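Long-range contacts in citrate lyase, subunit 1 (Methanosaeta concilii, PDB 6HXI), which probably forms part of an ATP citrate lyase, which makes acetyl-CoA and oxaloacetate from citrate and coenzyme A at the expense of ATP: residues Val120-Ile131 with Phe182-Ser191; Arg242-Ile251 with Ser261-Pro269. All coordinates share one frame; numbering follows the deposited sequence.

Contact 1. Residues Val120-Ile131 with Phe182-Ser191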
loop_
_atom_site.group_PDB
_atom_site.type_symbol
_atom_site.label_atom_id
_atom_site.label_comp_id
_atom_site.label_asym_id
_atom_site.label_seq_id
_atom_site.Cartn_x
_atom_site.Cartn_y
_atom_site.Cartn_z
ATOM N N VAL C 120 -49.474 -60.270 -1.120
ATOM C CA VAL C 120 -48.921 -59.255 -0.212
ATOM C C VAL C 120 -48.900 -57.880 -0.898
ATOM O O VAL C 120 -48.461 -57.765 -2.040
ATOM C CB VAL C 120 -47.552 -59.631 0.448
ATOM C CG1 VAL C 120 -46.426 -59.748 -0.581
ATOM C CG2 VAL C 120 -47.173 -58.645 1.549
ATOM N N ALA C 121 -49.371 -56.846 -0.195
ATOM C CA ALA C 121 -49.353 -55.480 -0.712
ATOM C C ALA C 121 -49.071 -54.446 0.374
ATOM O O ALA C 121 -49.626 -54.518 1.478
ATOM C CB ALA C 121 -50.656 -55.158 -1.429
ATOM N N ILE C 122 -48.201 -53.477 0.055
ATOM C CA ILE C 122 -47.873 -52.397 0.972
ATOM C C ILE C 122 -48.245 -51.075 0.314
ATOM O O ILE C 122 -47.868 -50.801 -0.820
ATOM C CB ILE C 122 -46.440 -52.420 1.578
ATOM C CG1 ILE C 122 -46.018 -53.833 2.042
ATOM C CG2 ILE C 122 -46.319 -51.389 2.743
ATOM C CD1 ILE C 122 -44.529 -53.986 2.283
ATOM N N SER C 123 -49.046 -50.296 1.032
ATOM C CA SER C 123 -49.564 -48.992 0.647
ATOM C C SER C 123 -49.467 -48.109 1.879
ATOM O O SER C 123 -49.370 -48.624 2.990
ATOM C CB SER C 123 -51.031 -49.136 0.259
ATOM O OG SER C 123 -51.374 -48.181 -0.726
ATOM N N SER C 124 -49.533 -46.788 1.713
ATOM C CA SER C 124 -49.485 -45.915 2.876
ATOM C C SER C 124 -50.757 -45.110 3.075
ATOM O O SER C 124 -51.451 -44.812 2.103
ATOM C CB SER C 124 -48.288 -44.990 2.788
ATOM O OG SER C 124 -47.074 -45.718 2.763
ATOM N N ASP C 125 -51.061 -44.770 4.338
ATOM C CA ASP C 125 -52.188 -43.917 4.729
ATOM C C ASP C 125 -51.637 -42.748 5.556
ATOM O O ASP C 125 -50.427 -42.697 5.735
ATOM C CB ASP C 125 -53.324 -44.704 5.432
ATOM C CG ASP C 125 -53.055 -45.306 6.812
ATOM O OD1 ASP C 125 -52.001 -44.989 7.418
ATOM O OD2 ASP C 125 -53.905 -46.088 7.288
ATOM N N TYR C 126 -52.482 -41.823 6.060
ATOM C CA TYR C 126 -51.971 -40.662 6.814
ATOM C C TYR C 126 -51.271 -41.004 8.148
ATOM O O TYR C 126 -50.543 -40.167 8.672
ATOM C CB TYR C 126 -53.075 -39.601 7.057
ATOM C CG TYR C 126 -53.755 -39.061 5.815
ATOM C CD1 TYR C 126 -53.056 -38.284 4.892
ATOM C CD2 TYR C 126 -55.120 -39.231 5.616
ATOM C CE1 TYR C 126 -53.679 -37.776 3.750
ATOM C CE2 TYR C 126 -55.759 -38.714 4.487
ATOM C CZ TYR C 126 -55.036 -37.978 3.562
ATOM O OH TYR C 126 -55.656 -37.460 2.457
ATOM N N GLU C 127 -51.485 -42.211 8.692
ATOM C CA GLU C 127 -50.937 -42.602 10.000
ATOM C C GLU C 127 -49.728 -43.545 9.917
ATOM O O GLU C 127 -49.010 -43.726 10.904
ATOM C CB GLU C 127 -52.043 -43.201 10.897
ATOM C CG GLU C 127 -53.265 -42.308 11.075
ATOM C CD GLU C 127 -54.559 -42.975 11.520
ATOM O OE1 GLU C 127 -55.532 -42.234 11.790
ATOM O OE2 GLU C 127 -54.626 -44.228 11.546
ATOM N N GLY C 128 -49.507 -44.119 8.743
ATOM C CA GLY C 128 -48.390 -45.015 8.490
ATOM C C GLY C 128 -48.551 -45.823 7.227
ATOM O O GLY C 128 -49.114 -45.342 6.244
ATOM N N ASP C 129 -48.040 -47.057 7.254
ATOM C CA ASP C 129 -48.085 -48.008 6.137
ATOM C C ASP C 129 -48.989 -49.177 6.479
ATOM O O ASP C 129 -49.058 -49.590 7.638
ATOM C CB ASP C 129 -46.673 -48.510 5.796
ATOM C CG ASP C 129 -45.636 -47.396 5.727
ATOM O OD1 ASP C 129 -45.932 -46.346 5.114
ATOM O OD2 ASP C 129 -44.535 -47.572 6.298
ATOM N N ASN C 130 -49.707 -49.694 5.481
ATOM C CA ASN C 130 -50.589 -50.837 5.673
ATOM C C ASN C 130 -50.101 -52.014 4.841
ATOM O O ASN C 130 -49.865 -51.859 3.647
ATOM C CB ASN C 130 -52.030 -50.480 5.323
ATOM C CG ASN C 130 -52.604 -49.392 6.187
ATOM O OD1 ASN C 130 -52.680 -49.518 7.410
ATOM N ND2 ASN C 130 -53.010 -48.289 5.566
ATOM N N ILE C 131 -49.908 -53.171 5.490
ATOM C CA ILE C 131 -49.506 -54.426 4.849
ATOM C C ILE C 131 -50.768 -55.285 4.707
ATOM O O ILE C 131 -51.499 -55.458 5.675
ATOM C CB ILE C 131 -48.378 -55.159 5.638
ATOM C CG1 ILE C 131 -47.154 -54.216 5.867
ATOM C CG2 ILE C 131 -47.971 -56.485 4.935
ATOM C CD1 ILE C 131 -46.129 -54.697 6.863
ATOM N N PHE C 182 -40.685 -62.656 5.732
ATOM C CA PHE C 182 -40.710 -62.123 4.374
ATOM C C PHE C 182 -41.423 -60.779 4.268
ATOM O O PHE C 182 -40.907 -59.866 3.594
ATOM C CB PHE C 182 -41.277 -63.148 3.367
ATOM C CG PHE C 182 -41.607 -62.571 2.009
ATOM C CD1 PHE C 182 -40.599 -62.157 1.148
ATOM C CD2 PHE C 182 -42.928 -62.363 1.626
ATOM C CE1 PHE C 182 -40.904 -61.578 -0.083
ATOM C CE2 PHE C 182 -43.233 -61.776 0.396
ATOM C CZ PHE C 182 -42.217 -61.395 -0.452
ATOM N N ILE C 183 -42.599 -60.646 4.914
ATOM C CA ILE C 183 -43.386 -59.399 4.840
ATOM C C ILE C 183 -42.755 -58.301 5.724
ATOM O O ILE C 183 -42.902 -57.113 5.409
ATOM C CB ILE C 183 -44.912 -59.600 5.066
ATOM C CG1 ILE C 183 -45.277 -59.862 6.547
ATOM C CG2 ILE C 183 -45.461 -60.716 4.134
ATOM C CD1 ILE C 183 -46.812 -59.843 6.818
ATOM N N THR C 184 -41.988 -58.711 6.779
ATOM C CA THR C 184 -41.250 -57.793 7.663
ATOM C C THR C 184 -40.102 -57.170 6.857
ATOM O O THR C 184 -39.879 -55.963 6.950
ATOM C CB THR C 184 -40.801 -58.511 8.965
ATOM O OG1 THR C 184 -41.966 -58.809 9.738
ATOM C CG2 THR C 184 -39.851 -57.676 9.823
ATOM N N ALA C 185 -39.401 -58.004 6.054
ATOM C CA ALA C 185 -38.304 -57.617 5.164
ATOM C C ALA C 185 -38.834 -56.744 4.023
ATOM O O ALA C 185 -38.198 -55.751 3.662
ATOM C CB ALA C 185 -37.639 -58.860 4.597
ATOM N N LEU C 186 -40.016 -57.107 3.479
ATOM C CA LEU C 186 -40.676 -56.385 2.391
ATOM C C LEU C 186 -41.040 -54.969 2.809
ATOM O O LEU C 186 -40.878 -54.055 2.002
ATOM C CB LEU C 186 -41.905 -57.136 1.867
ATOM C CG LEU C 186 -42.425 -56.688 0.496
ATOM C CD1 LEU C 186 -41.558 -57.235 -0.617
ATOM C CD2 LEU C 186 -43.860 -57.129 0.298
ATOM N N TRP C 187 -41.484 -54.784 4.078
ATOM C CA TRP C 187 -41.778 -53.460 4.641
ATOM C C TRP C 187 -40.495 -52.619 4.723
ATOM O O TRP C 187 -40.525 -51.436 4.397
ATOM C CB TRP C 187 -42.436 -53.542 6.028
ATOM C CG TRP C 187 -42.708 -52.174 6.582
ATOM C CD1 TRP C 187 -43.713 -51.327 6.215
ATOM C CD2 TRP C 187 -41.868 -51.436 7.473
ATOM N NE1 TRP C 187 -43.580 -50.123 6.864
ATOM C CE2 TRP C 187 -42.440 -50.151 7.622
ATOM C CE3 TRP C 187 -40.660 -51.723 8.135
ATOM C CZ2 TRP C 187 -41.883 -49.178 8.461
ATOM C CZ3 TRP C 187 -40.115 -50.766 8.976
ATOM C CH2 TRP C 187 -40.721 -49.507 9.129
ATOM N N ARG C 188 -39.381 -53.232 5.165
ATOM C CA ARG C 188 -38.084 -52.562 5.293
ATOM C C ARG C 188 -37.608 -52.140 3.908
ATOM O O ARG C 188 -37.156 -51.013 3.728
ATOM C CB ARG C 188 -37.069 -53.490 5.987
ATOM C CG ARG C 188 -37.440 -53.846 7.419
ATOM C CD ARG C 188 -36.234 -54.410 8.154
ATOM N NE ARG C 188 -36.610 -55.219 9.317
ATOM C CZ ARG C 188 -36.848 -54.738 10.536
ATOM N NH1 ARG C 188 -36.795 -53.429 10.768
ATOM N NH2 ARG C 188 -37.174 -55.557 11.526
ATOM N N PHE C 189 -37.798 -53.021 2.925
ATOM C CA PHE C 189 -37.497 -52.783 1.526
ATOM C C PHE C 189 -38.361 -51.627 0.988
ATOM O O PHE C 189 -37.846 -50.742 0.324
ATOM C CB PHE C 189 -37.710 -54.086 0.734
ATOM C CG PHE C 189 -37.659 -53.984 -0.771
ATOM C CD1 PHE C 189 -36.446 -53.834 -1.432
ATOM C CD2 PHE C 189 -38.825 -54.079 -1.531
ATOM C CE1 PHE C 189 -36.396 -53.743 -2.825
ATOM C CE2 PHE C 189 -38.775 -53.988 -2.925
ATOM C CZ PHE C 189 -37.557 -53.820 -3.565
ATOM N N TYR C 190 -39.654 -51.617 1.322
ATOM C CA TYR C 190 -40.627 -50.583 0.924
ATOM C C TYR C 190 -40.194 -49.210 1.495
ATOM O O TYR C 190 -40.120 -48.213 0.763
ATOM C CB TYR C 190 -42.016 -51.005 1.455
ATOM C CG TYR C 190 -43.135 -50.002 1.250
ATOM C CD1 TYR C 190 -43.925 -50.035 0.107
ATOM C CD2 TYR C 190 -43.467 -49.084 2.246
ATOM C CE1 TYR C 190 -44.972 -49.130 -0.075
ATOM C CE2 TYR C 190 -44.525 -48.195 2.085
ATOM C CZ TYR C 190 -45.270 -48.218 0.918
ATOM O OH TYR C 190 -46.304 -47.336 0.743
ATOM N N SER C 191 -39.870 -49.204 2.797
ATOM C CA SER C 191 -39.476 -48.055 3.604
ATOM C C SER C 191 -38.142 -47.429 3.241
ATOM O O SER C 191 -38.014 -46.210 3.306
ATOM C CB SER C 191 -39.476 -48.434 5.079
ATOM O OG SER C 191 -40.766 -48.178 5.607
#
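Ile122, on a strand of the antiparallel sheet in the ATP-grasp region, lies over the ring of Tyr190 on the helix that packs against that sheet. Its CB sits near Tyr190 CD1, and there the chain forks. The CG2 branch, placed anti to the backbone N by a chi1 of -44°, stands 3.5 Å from the ring centroid and almost exactly on the ring normal, a CH-pi contact over the face. The other branch runs through CG1 to CD1, which ends against the helix backbone, 3.6 Å from Trp187 N, with Leu186 CD2 also in touch. Two residues earlier on the same strand, Val120 meets Leu186 tip to tip, CG1 to CD2 at 3.8 Å, while its CG2 packs on Ile183 CG2. From the second arm of the hairpin, Ile131 CD1 reaches Trp187 CB.

Tyr190 OH and Ser124 OG are 2.7 Å apart, with OG in the plane of the ring at its edge; Ala196 O is a weak second partner of the phenol. Ser124 OG in turn donates to Asp129 OD1. Arg119 and Arg122 of a neighbouring chain, the succinyl-CoA ligase (ADP-forming) alpha subunit, form long, weak ion pairs with this carboxylate. Its OD2 accepts a hydrogen bond from the indole N-H of Trp187, with NE1 2.8 Å away on the anti side and 18° out of the carboxylate plane.

Contact 2. Residues Arg242-Ile251 with Ser261-Pro269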
loop_
_atom_site.group_PDB
_atom_site.type_symbol
_atom_site.label_atom_id
_atom_site.label_comp_id
_atom_site.label_asym_id
_atom_site.label_seq_id
_atom_site.Cartn_x
_atom_site.Cartn_y
_atom_site.Cartn_z
ATOM N N ARG C 242 -49.220 -44.144 -24.795
ATOM C CA ARG C 242 -48.417 -42.971 -25.145
ATOM C C ARG C 242 -46.922 -43.301 -25.247
ATOM O O ARG C 242 -46.400 -44.194 -24.567
ATOM C CB ARG C 242 -48.706 -41.750 -24.255
ATOM C CG ARG C 242 -47.987 -41.683 -22.920
ATOM C CD ARG C 242 -48.668 -40.717 -21.958
ATOM N NE ARG C 242 -48.711 -39.327 -22.426
ATOM C CZ ARG C 242 -47.708 -38.459 -22.327
ATOM N NH1 ARG C 242 -46.542 -38.833 -21.810
ATOM N NH2 ARG C 242 -47.853 -37.217 -22.766
ATOM N N THR C 243 -46.273 -42.596 -26.173
ATOM C CA THR C 243 -44.867 -42.689 -26.548
ATOM C C THR C 243 -44.058 -41.583 -25.846
ATOM O O THR C 243 -44.600 -40.488 -25.662
ATOM C CB THR C 243 -44.745 -42.628 -28.106
ATOM O OG1 THR C 243 -43.374 -42.489 -28.495
ATOM C CG2 THR C 243 -45.570 -41.493 -28.744
ATOM N N PRO C 244 -42.764 -41.814 -25.477
ATOM C CA PRO C 244 -41.978 -40.733 -24.847
ATOM C C PRO C 244 -41.860 -39.471 -25.715
ATOM O O PRO C 244 -41.797 -39.560 -26.950
ATOM C CB PRO C 244 -40.606 -41.382 -24.603
ATOM C CG PRO C 244 -40.878 -42.848 -24.569
ATOM C CD PRO C 244 -41.955 -43.047 -25.596
ATOM N N SER C 245 -41.874 -38.293 -25.052
ATOM C CA SER C 245 -41.788 -36.979 -25.681
ATOM C C SER C 245 -40.482 -36.272 -25.301
ATOM O O SER C 245 -40.228 -36.035 -24.117
ATOM C CB SER C 245 -42.999 -36.129 -25.305
ATOM O OG SER C 245 -42.901 -34.817 -25.829
ATOM N N LYS C 246 -39.670 -35.931 -26.322
ATOM C CA LYS C 246 -38.384 -35.224 -26.256
ATOM C C LYS C 246 -38.540 -33.867 -25.545
ATOM O O LYS C 246 -37.659 -33.461 -24.777
ATOM C CB LYS C 246 -37.810 -35.095 -27.696
ATOM C CG LYS C 246 -37.276 -33.739 -28.172
ATOM C CD LYS C 246 -36.840 -33.794 -29.635
ATOM C CE LYS C 246 -36.702 -32.412 -30.210
ATOM N NZ LYS C 246 -35.888 -32.412 -31.453
ATOM N N GLU C 247 -39.674 -33.193 -25.806
ATOM C CA GLU C 247 -40.057 -31.898 -25.249
ATOM C C GLU C 247 -40.402 -32.033 -23.762
ATOM O O GLU C 247 -39.932 -31.226 -22.952
ATOM C CB GLU C 247 -41.244 -31.297 -26.021
ATOM C CG GLU C 247 -40.942 -30.986 -27.483
ATOM C CD GLU C 247 -40.989 -32.161 -28.447
ATOM O OE1 GLU C 247 -41.906 -33.008 -28.328
ATOM O OE2 GLU C 247 -40.097 -32.233 -29.323
ATOM N N GLU C 248 -41.204 -33.063 -23.409
ATOM C CA GLU C 248 -41.606 -33.344 -22.031
ATOM C C GLU C 248 -40.408 -33.691 -21.153
ATOM O O GLU C 248 -40.343 -33.249 -20.006
ATOM C CB GLU C 248 -42.619 -34.486 -21.978
ATOM C CG GLU C 248 -44.015 -34.072 -22.384
ATOM C CD GLU C 248 -45.068 -35.134 -22.163
ATOM O OE1 GLU C 248 -44.950 -35.909 -21.189
ATOM O OE2 GLU C 248 -46.047 -35.152 -22.940
ATOM N N LEU C 249 -39.470 -34.488 -21.696
ATOM C CA LEU C 249 -38.258 -34.905 -20.994
ATOM C C LEU C 249 -37.278 -33.745 -20.824
ATOM O O LEU C 249 -36.541 -33.716 -19.836
ATOM C CB LEU C 249 -37.620 -36.137 -21.675
ATOM C CG LEU C 249 -38.454 -37.436 -21.534
ATOM C CD1 LEU C 249 -38.307 -38.343 -22.740
ATOM C CD2 LEU C 249 -38.128 -38.183 -20.225
ATOM N N PHE C 250 -37.318 -32.760 -21.753
ATOM C CA PHE C 250 -36.510 -31.539 -21.700
ATOM C C PHE C 250 -36.991 -30.648 -20.550
ATOM O O PHE C 250 -36.166 -30.059 -19.853
ATOM C CB PHE C 250 -36.575 -30.781 -23.045
ATOM C CG PHE C 250 -36.000 -29.384 -23.021
ATOM C CD1 PHE C 250 -34.648 -29.175 -22.783
ATOM C CD2 PHE C 250 -36.814 -28.278 -23.215
ATOM C CE1 PHE C 250 -34.121 -27.877 -22.736
ATOM C CE2 PHE C 250 -36.281 -26.982 -23.192
ATOM C CZ PHE C 250 -34.937 -26.789 -22.951
ATOM N N ILE C 251 -38.331 -30.563 -20.351
ATOM C CA ILE C 251 -38.981 -29.770 -19.305
ATOM C C ILE C 251 -38.704 -30.402 -17.929
ATOM O O ILE C 251 -38.364 -29.683 -16.976
ATOM C CB ILE C 251 -40.488 -29.523 -19.629
ATOM C CG1 ILE C 251 -40.672 -28.678 -20.931
ATOM C CG2 ILE C 251 -41.254 -28.908 -18.466
ATOM C CD1 ILE C 251 -39.881 -27.322 -21.035
ATOM N N SER C 261 -41.101 -25.161 -9.995
ATOM C CA SER C 261 -41.819 -26.210 -10.717
ATOM C C SER C 261 -42.037 -25.823 -12.174
ATOM O O SER C 261 -42.435 -24.697 -12.453
ATOM C CB SER C 261 -43.155 -26.506 -10.040
ATOM O OG SER C 261 -43.804 -27.605 -10.658
ATOM N N LEU C 262 -41.702 -26.736 -13.094
ATOM C CA LEU C 262 -41.871 -26.608 -14.537
ATOM C C LEU C 262 -42.356 -27.997 -14.960
ATOM O O LEU C 262 -41.582 -28.966 -14.915
ATOM C CB LEU C 262 -40.535 -26.275 -15.265
ATOM C CG LEU C 262 -39.798 -24.906 -15.044
ATOM C CD1 LEU C 262 -40.712 -23.699 -15.204
ATOM C CD2 LEU C 262 -38.973 -24.885 -13.774
ATOM N N LYS C 263 -43.657 -28.114 -15.278
ATOM C CA LYS C 263 -44.285 -29.378 -15.640
ATOM C C LYS C 263 -45.019 -29.240 -16.962
ATOM O O LYS C 263 -45.710 -28.256 -17.174
ATOM C CB LYS C 263 -45.236 -29.864 -14.519
ATOM C CG LYS C 263 -44.558 -30.077 -13.145
ATOM C CD LYS C 263 -45.472 -30.665 -12.057
ATOM C CE LYS C 263 -45.408 -32.185 -11.982
ATOM N NZ LYS C 263 -46.521 -32.780 -11.182
ATOM N N LEU C 264 -44.848 -30.207 -17.865
ATOM C CA LEU C 264 -45.527 -30.235 -19.160
ATOM C C LEU C 264 -45.940 -31.660 -19.537
ATOM O O LEU C 264 -45.121 -32.578 -19.506
ATOM C CB LEU C 264 -44.673 -29.589 -20.276
ATOM C CG LEU C 264 -45.169 -29.745 -21.732
ATOM C CD1 LEU C 264 -46.484 -28.986 -21.977
ATOM C CD2 LEU C 264 -44.113 -29.318 -22.720
ATOM N N THR C 265 -47.218 -31.826 -19.888
ATOM C CA THR C 265 -47.824 -33.080 -20.342
ATOM C C THR C 265 -48.595 -32.768 -21.624
ATOM O O THR C 265 -49.569 -32.009 -21.588
ATOM C CB THR C 265 -48.751 -33.687 -19.246
ATOM O OG1 THR C 265 -48.037 -33.827 -18.012
ATOM C CG2 THR C 265 -49.367 -35.031 -19.658
ATOM N N ILE C 266 -48.173 -33.350 -22.748
ATOM C CA ILE C 266 -48.891 -33.164 -24.011
ATOM C C ILE C 266 -50.070 -34.132 -24.014
ATOM O O ILE C 266 -49.892 -35.337 -23.783
ATOM C CB ILE C 266 -47.989 -33.306 -25.272
ATOM C CG1 ILE C 266 -46.709 -32.458 -25.137
ATOM C CG2 ILE C 266 -48.775 -32.936 -26.550
ATOM C CD1 ILE C 266 -45.554 -32.924 -26.019
ATOM N N LEU C 267 -51.277 -33.590 -24.231
ATOM C CA LEU C 267 -52.515 -34.366 -24.265
ATOM C C LEU C 267 -52.902 -34.660 -25.714
ATOM O O LEU C 267 -53.352 -35.767 -26.020
ATOM C CB LEU C 267 -53.666 -33.609 -23.570
ATOM C CG LEU C 267 -53.453 -33.084 -22.145
ATOM C CD1 LEU C 267 -54.583 -32.155 -21.728
ATOM C CD2 LEU C 267 -53.344 -34.210 -21.145
ATOM N N ASN C 268 -52.743 -33.659 -26.600
ATOM C CA ASN C 268 -53.099 -33.747 -28.015
ATOM C C ASN C 268 -52.200 -32.783 -28.825
ATOM O O ASN C 268 -52.443 -31.577 -28.784
ATOM C CB ASN C 268 -54.585 -33.381 -28.176
ATOM C CG ASN C 268 -55.164 -33.455 -29.578
ATOM O OD1 ASN C 268 -54.460 -33.555 -30.593
ATOM N ND2 ASN C 268 -56.480 -33.356 -29.656
ATOM N N PRO C 269 -51.183 -33.280 -29.581
ATOM C CA PRO C 269 -50.335 -32.360 -30.383
ATOM C C PRO C 269 -51.109 -31.500 -31.400
ATOM O O PRO C 269 -50.725 -30.348 -31.638
ATOM C CB PRO C 269 -49.347 -33.296 -31.101
ATOM C CG PRO C 269 -49.424 -34.588 -30.386
ATOM C CD PRO C 269 -50.778 -34.690 -29.762
#
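Glu248 OE2 and Arg242 NH2 meet the backbone N and O of Ile266 at the end of strand 261-266, which runs back antiparallel beneath the helix that begins at Lys246 in a helix-loop-strand unit of the citrate-binding region. The two flat groups meet edge on: Arg242 NH2 makes a salt bridge with Glu248 OE2, its N-H pointing at the syn lone pair, at 2.7 Å and only 3° out of the guanidinium plane. The other N-H of NH2, on the side of NE, goes to Ile266 O, 3.0 Å away, in the carbonyl plane and on a lone pair. A bend at chi3 of -61° turns the guanidinium back to meet both acceptors. Across the carboxylate the approach differs, for Ile266 N comes in from above its plane and binds OE2 at 2.8 Å in a nearly straight bond. OE2 is thus gripped by two donors, while Arg242 NH1 also has Glu238 as a salt-bridge partner.

Replacing Glu248 with an alanine would probably leave Ile266 N without its acceptor and Arg242 without its in-plane carboxylate partner, so that the guanidinium is held less firmly, by Ile266 O and Glu238.

Beyond CG the Glu248 chain is extended and crosses the Ile266 side chain at a slant, with CG 3.4 Å from Leu264 O. Farther along, Ile251 crosses Leu264 likewise: its CG1 lies near Leu264 CD2, and its CG2 rests by Leu264 CB and the carbonyl of Leu262. At the helix start Ser245, the N-cap, accepts a weak bond from Glu248 N, and its OG lies 3.3 Å from Ile266 CD1.

The two contacts lie in series along the chain, contact 1 in the ATP-grasp region and contact 2 in the citrate-binding region; their centres are 32 Å apart and their nearest atoms about 17 Å. Contact 1 lays a helix on two strands of a hairpin, contact 2 a helix on one strand. Both have neighbours on another chain, the succinyl-CoA ligase (ADP-forming) alpha subunit, where Lys263 NZ of contact 2 hydrogen-bonds to O of Gly274 of that chain. Contact 2 lies near bound ligands: the Leu262 side chain is about 6 Å from the sodium ion held by Asp255, Thr258 and Ala260, and that of Lys263 about 10 Å from citrate. Gly259, between its two segments, also lines the coenzyme A pocket.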